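Local atomic coordinates of uncharacterized protein YjgB (Bacillus subtilis, PDB entry 4YGT), a protein that is of unknown function but is probably a secreted lipoprotein, the first structurally characterised member of the DUF4309 family within the PepSY clan. Residues D48-A52 against F53-E57. Sequence-based numbering, arbitrary orientation.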
loop_
_atom_site.group_PDB
_atom_site.type_symbol
_atom_site.label_atom_id
_atom_site.label_comp_id
_atom_site.label_asym_id
_atom_site.label_seq_id
_atom_site.Cartn_x
_atom_site.Cartn_y
_atom_site.Cartn_z
ATOM N N ASP A 48 -14.557 9.466 -4.841
ATOM C CA ASP A 48 -14.545 8.132 -5.456
ATOM C C ASP A 48 -14.176 7.072 -4.420
ATOM O O ASP A 48 -14.705 5.969 -4.457
ATOM C CB ASP A 48 -13.554 8.060 -6.645
ATOM C CG ASP A 48 -13.852 8.943 -7.852
ATOM O OD1 ASP A 48 -15.048 9.188 -8.134
ATOM O OD2 ASP A 48 -12.890 9.344 -8.548
ATOM N N VAL A 49 -13.227 7.392 -3.533
ATOM C CA VAL A 49 -12.759 6.500 -2.462
ATOM C C VAL A 49 -13.948 6.188 -1.534
ATOM O O VAL A 49 -14.215 5.027 -1.217
ATOM C CB VAL A 49 -11.542 7.114 -1.698
ATOM C CG1 VAL A 49 -11.195 6.307 -0.455
ATOM C CG2 VAL A 49 -10.325 7.244 -2.614
ATOM N N HIS A 50 -14.664 7.232 -1.128
ATOM C CA HIS A 50 -15.825 7.131 -0.261
ATOM C C HIS A 50 -16.950 6.390 -0.951
ATOM O O HIS A 50 -17.635 5.598 -0.308
ATOM C CB HIS A 50 -16.266 8.529 0.189
ATOM C CG HIS A 50 -15.403 9.086 1.272
ATOM N ND1 HIS A 50 -15.950 9.645 2.406
ATOM C CD2 HIS A 50 -14.053 9.108 1.382
ATOM C CE1 HIS A 50 -14.920 10.007 3.158
ATOM N NE2 HIS A 50 -13.761 9.708 2.581
ATOM N N ALA A 51 -17.110 6.595 -2.264
ATOM C CA ALA A 51 -18.099 5.882 -3.071
ATOM C C ALA A 51 -17.788 4.370 -3.054
ATOM O O ALA A 51 -18.682 3.562 -2.834
ATOM C CB ALA A 51 -18.104 6.423 -4.503
ATOM N N ALA A 52 -16.516 4.008 -3.194
ATOM C CA ALA A 52 -16.075 2.621 -3.222
ATOM C C ALA A 52 -16.061 1.936 -1.851
ATOM O O ALA A 52 -16.544 0.818 -1.750
ATOM C CB ALA A 52 -14.685 2.530 -3.840
ATOM N N PHE A 53 -15.491 2.579 -0.833
ATOM C CA PHE A 53 -15.252 2.011 0.487
ATOM C C PHE A 53 -16.209 2.428 1.589
ATOM O O PHE A 53 -16.183 1.812 2.658
ATOM C CB PHE A 53 -13.840 2.398 0.932
ATOM C CG PHE A 53 -12.716 1.639 0.274
ATOM C CD1 PHE A 53 -12.207 2.043 -0.955
ATOM C CD2 PHE A 53 -12.167 0.517 0.880
ATOM C CE1 PHE A 53 -11.165 1.339 -1.565
ATOM C CE2 PHE A 53 -11.121 -0.183 0.271
ATOM C CZ PHE A 53 -10.629 0.233 -0.950
ATOM N N GLY A 54 -17.019 3.455 1.360
ATOM C CA GLY A 54 -17.895 3.987 2.394
ATOM C C GLY A 54 -17.138 5.003 3.229
ATOM O O GLY A 54 -16.113 5.542 2.794
ATOM N N GLU A 55 -17.620 5.267 4.440
ATOM C CA GLU A 55 -16.974 6.211 5.355
ATOM C C GLU A 55 -15.832 5.528 6.042
ATOM O O GLU A 55 -15.956 4.342 6.366
ATOM C CB GLU A 55 -17.971 6.804 6.387
ATOM C CG GLU A 55 -18.982 7.767 5.777
ATOM C CD GLU A 55 -18.368 8.865 4.929
ATOM O OE1 GLU A 55 -17.601 9.682 5.488
ATOM O OE2 GLU A 55 -18.597 8.868 3.696
ATOM N N PRO A 56 -14.711 6.254 6.276
ATOM C CA PRO A 56 -13.556 5.629 6.935
ATOM C C PRO A 56 -13.759 5.336 8.419
ATOM O O PRO A 56 -14.452 6.075 9.124
ATOM C CB PRO A 56 -12.433 6.655 6.757
ATOM C CG PRO A 56 -12.980 7.730 5.919
ATOM C CD PRO A 56 -14.444 7.667 5.946
ATOM N N GLU A 57 -13.085 4.268 8.896
ATOM C CA GLU A 57 -13.044 3.833 10.292
ATOM C C GLU A 57 -12.234 4.817 11.115
ATOM O O GLU A 57 -12.233 4.732 12.340
ATOM C CB GLU A 57 -12.456 2.416 10.407
ATOM C CG GLU A 57 -13.493 1.309 10.241
ATOM C CD GLU A 57 -13.902 0.929 8.828
ATOM O OE1 GLU A 57 -13.014 0.849 7.951
ATOM O OE2 GLU A 57 -15.098 0.621 8.622
#
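Val49 and Phe53 bracket the last turn of helix 46-53, where Phe53 N donates a nearly straight bond to Val49 O (2.8 Å, 164° at the hydrogen). Val49 O also lies at the edge of the Phe53 ring, in its plane, 3.6 Å from Phe53 CD1. Buried Val49 brings a compact, branched group that reaches Tyr69, Phe80 and Tyr82, while its CG1 only grazes Phe53 CD1.

One residue on, His50 O accepts Gly54 N at 2.8 Å, a more bent bond as the helix ends. Gly54 has positive phi, where a CB would press on the carbonyl oxygen of Phe53; glycine avoids this. Its own O turns back over one face of the imidazole and receives a CA-H contact from His50, and it is also hydrogen-bonded by Tyr69 OH.

With CG beside its backbone N (chi1 -78°), the His50 ring reaches past the helix end. His50 ND1 donates to Glu55 OE2 (3.0 Å), meeting it on the syn side but tilted out of the carboxylate plane, with OE2 also a little off the ring plane; the two planes stand 64° apart, and a bend at chi2 of Glu55 folds the chain back. Pro56 crosses the ring at roughly a right angle, Pro56 CD 3.7 Å from His50 CE1.

Ala52 suits an exposed helical turn through alanine's high helix propensity, and its CB adds a modest apolar contact to Phe53 CD1 (3.8 Å), while the Phe53 ring meets Tyr69, Tyr78 and Phe80.

Because NE2 of His50 bonds Asp67 in strand 67-69, the imidazole links two carboxylates, which fixes its rotation, ties the helix end to the sheet and would probably favour the doubly protonated ring.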